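Long-range contact in ThiJ/PfpI family protein (Pseudomonas syringae pv. tomato, PDB 3EWN), which is of unknown function but belongs to the DJ-1/PfpI family, whose members share a class I glutamine amidotransferase-like fold: residues K140-W145 against T171-T176. Numbering follows the deposited sequence.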
ATOM      1  N   LYS A 140     -15.236  19.963  -6.828  1.00  8.31           N
ATOM      2  CA  LYS A 140     -15.630  19.130  -5.703  1.00  7.97           C
ATOM      3  C   LYS A 140     -14.414  18.248  -5.448  1.00  7.47           C
ATOM      4  O   LYS A 140     -13.727  17.839  -6.386  1.00  7.73           O
ATOM      5  CB  LYS A 140     -16.832  18.249  -6.069  1.00  7.61           C
ATOM      6  CG  LYS A 140     -18.153  18.980  -6.111  1.00  9.70           C
ATOM      7  CD  LYS A 140     -19.253  18.090  -6.680  1.00 12.07           C
ATOM      8  CE  LYS A 140     -19.439  16.816  -5.874  1.00 14.26           C
ATOM      9  NZ  LYS A 140     -20.463  15.930  -6.503  1.00 16.57           N
ATOM     10  N   ALA A 141     -14.139  17.962  -4.185  1.00  7.93           N
ATOM     11  CA  ALA A 141     -12.998  17.127  -3.850  1.00  7.56           C
ATOM     12  C   ALA A 141     -13.125  16.609  -2.433  1.00  8.11           C
ATOM     13  O   ALA A 141     -13.780  17.225  -1.592  1.00  8.70           O
ATOM     14  CB  ALA A 141     -11.702  17.921  -4.004  1.00  8.26           C
ATOM     15  N   THR A 142     -12.503  15.465  -2.175  1.00  7.23           N
ATOM     16  CA  THR A 142     -12.538  14.874  -0.849  1.00  7.27           C
ATOM     17  C   THR A 142     -11.127  14.878  -0.274  1.00  7.25           C
ATOM     18  O   THR A 142     -10.203  15.407  -0.888  1.00  6.93           O
ATOM     19  CB  THR A 142     -13.104  13.431  -0.892  1.00  7.44           C
ATOM     20  OG1 THR A 142     -13.218  12.925   0.446  1.00  9.94           O
ATOM     21  CG2 THR A 142     -12.199  12.517  -1.695  1.00  7.25           C
ATOM     22  N   SER A 143     -10.960  14.303   0.909  1.00  7.81           N
ATOM     23  CA  SER A 143      -9.653  14.263   1.554  1.00  7.48           C
ATOM     24  C   SER A 143      -9.799  13.364   2.773  1.00  8.41           C
ATOM     25  O   SER A 143     -10.820  12.700   2.931  1.00  7.87           O
ATOM     26  CB  SER A 143      -9.258  15.674   1.995  1.00  8.76           C
ATOM     27  OG  SER A 143      -7.892  15.747   2.366  1.00  7.40           O
ATOM     28  N   HIS A 144      -8.782  13.326   3.628  1.00  7.83           N
ATOM     29  CA  HIS A 144      -8.889  12.529   4.847  1.00  7.46           C
ATOM     30  C   HIS A 144      -9.982  13.231   5.649  1.00  6.97           C
ATOM     31  O   HIS A 144     -10.168  14.449   5.523  1.00  7.24           O
ATOM     32  CB  HIS A 144      -7.563  12.542   5.614  1.00  7.67           C
ATOM     33  CG  HIS A 144      -7.538  11.618   6.795  1.00  7.15           C
ATOM     34  ND1 HIS A 144      -8.006  11.984   8.040  1.00  7.38           N
ATOM     35  CD2 HIS A 144      -7.124  10.332   6.913  1.00  9.64           C
ATOM     36  CE1 HIS A 144      -7.880  10.964   8.874  1.00  7.35           C
ATOM     37  NE2 HIS A 144      -7.347   9.951   8.215  1.00  8.19           N
ATOM     38  N   TRP A 145     -10.715  12.488   6.467  1.00  7.57           N
ATOM     39  CA  TRP A 145     -11.785  13.114   7.227  1.00  7.71           C
ATOM     40  C   TRP A 145     -11.322  14.205   8.185  1.00  7.89           C
ATOM     41  O   TRP A 145     -12.104  15.082   8.547  1.00  8.95           O
ATOM     42  CB  TRP A 145     -12.603  12.065   7.989  1.00  7.22           C
ATOM     43  CG  TRP A 145     -11.816  11.173   8.901  1.00  7.94           C
ATOM     44  CD1 TRP A 145     -11.407   9.896   8.645  1.00  8.10           C
ATOM     45  CD2 TRP A 145     -11.386  11.472  10.238  1.00  7.85           C
ATOM     46  NE1 TRP A 145     -10.756   9.375   9.742  1.00  8.09           N
ATOM     47  CE2 TRP A 145     -10.727  10.324  10.731  1.00  8.18           C
ATOM     48  CE3 TRP A 145     -11.494  12.597  11.064  1.00  7.57           C
ATOM     49  CZ2 TRP A 145     -10.180  10.269  12.018  1.00  9.94           C
ATOM     50  CZ3 TRP A 145     -10.950  12.542  12.347  1.00  8.85           C
ATOM     51  CH2 TRP A 145     -10.302  11.385  12.808  1.00  7.89           C
ATOM     52  N   THR A 171     -10.299  12.761  -6.758  1.00  7.74           N
ATOM     53  CA  THR A 171      -9.657  12.658  -5.456  1.00  7.38           C
ATOM     54  C   THR A 171     -10.194  11.505  -4.617  1.00  7.54           C
ATOM     55  O   THR A 171     -11.375  11.163  -4.685  1.00  7.84           O
ATOM     56  CB  THR A 171      -9.817  13.979  -4.655  1.00  7.36           C
ATOM     57  OG1 THR A 171     -11.201  14.361  -4.622  1.00  8.26           O
ATOM     58  CG2 THR A 171      -9.004  15.094  -5.291  1.00  8.07           C
ATOM     59  N   GLY A 172      -9.302  10.901  -3.838  1.00  6.18           N
ATOM     60  CA  GLY A 172      -9.690   9.805  -2.972  1.00  7.93           C
ATOM     61  C   GLY A 172      -9.627  10.269  -1.532  1.00  8.11           C
ATOM     62  O   GLY A 172      -8.885  11.195  -1.209  1.00  7.66           O
ATOM     63  N   ALA A 173     -10.403   9.636  -0.659  1.00  7.19           N
ATOM     64  CA  ALA A 173     -10.416  10.012   0.746  1.00  7.62           C
ATOM     65  C   ALA A 173      -9.172   9.522   1.484  1.00  8.88           C
ATOM     66  O   ALA A 173      -8.124   9.302   0.881  1.00  7.72           O
ATOM     67  CB  ALA A 173     -11.673   9.483   1.418  1.00  9.26           C
ATOM     68  N   GLY A 174      -9.300   9.343   2.793  1.00  8.63           N
ATOM     69  CA  GLY A 174      -8.175   8.911   3.596  1.00  9.12           C
ATOM     70  C   GLY A 174      -7.474   7.618   3.216  1.00  8.79           C
ATOM     71  O   GLY A 174      -8.082   6.665   2.730  1.00  8.19           O
ATOM     72  N   VAL A 175      -6.167   7.620   3.456  1.00  8.94           N
ATOM     73  CA  VAL A 175      -5.262   6.497   3.217  1.00  7.52           C
ATOM     74  C   VAL A 175      -5.686   5.364   2.272  1.00  7.74           C
ATOM     75  O   VAL A 175      -5.457   5.440   1.060  1.00  9.39           O
ATOM     76  CB  VAL A 175      -4.844   5.880   4.575  1.00  7.17           C
ATOM     77  CG1 VAL A 175      -3.702   4.900   4.381  1.00  8.07           C
ATOM     78  CG2 VAL A 175      -4.440   7.001   5.545  1.00  7.62           C
ATOM     79  N   THR A 176      -6.289   4.314   2.824  1.00  7.46           N
ATOM     80  CA  THR A 176      -6.681   3.152   2.031  1.00  7.40           C
ATOM     81  C   THR A 176      -7.622   3.423   0.865  1.00  8.16           C
ATOM     82  O   THR A 176      -7.752   2.591  -0.034  1.00  8.55           O
ATOM     83  CB  THR A 176      -7.285   2.049   2.923  1.00  8.50           C
ATOM     84  OG1 THR A 176      -8.445   2.552   3.593  1.00  9.04           O
ATOM     85  CG2 THR A 176      -6.265   1.594   3.962  1.00  8.75           C
TER
HETATM   86  O   HOH W   1     -11.961  15.685  -6.887  1.00  9.18           O
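Thr171 reaches from the C-terminal end of strand 169-172 to the backbone of Thr142, joining the mixed central sheet of the DJ-1/PfpI fold to the chain that continues from the short strand 140-141 beside it. The two paths run nearly parallel, 7° apart. With chi1 at 52°, Thr171 OG1 sits between its own backbone N and carbonyl carbon, where it accepts a nearly straight hydrogen bond from Thr142 N (3.0 Å, 168° at the hydrogen). A water links the same hydroxyl to Lys140 O, donating to that carbonyl.

Thr142 returns the contact through its methyl: CG2 lies 3.4 Å from both Thr171 O and Gly172 C, against the backbone on either side of Gly172 CA. Its own hydroxyl, anti to the backbone N, lies beside Ala173 CB but bonds to Ala161 O.

Ser143 meets Ala173 mainly through backbone: Ser143 O receives a CA-H...O contact from Ala173 CA at 3.5 Å. Ser143 points away from 171-176, and its OG hydrogen-bonds Cys124 O. Beyond it the imidazole of His144 brings CD2 to 3.8 Å from Gly174 CA, and Val175 CG2 lies farther off at the ring edge. Gly174 has no side chain, which allows this approach.

The ring is held at both nitrogens, ND1 by Ser146 OG and NE2 by Met201 O of the second subunit, at the interface between the two chains. The His144 side chain also packs on Cys124 and lies about 3 Å from a bound glycerol, consistent with a pocket here. His144 CE1 lies 3.4 Å above the plane of the Trp145 indole, offset toward its rim.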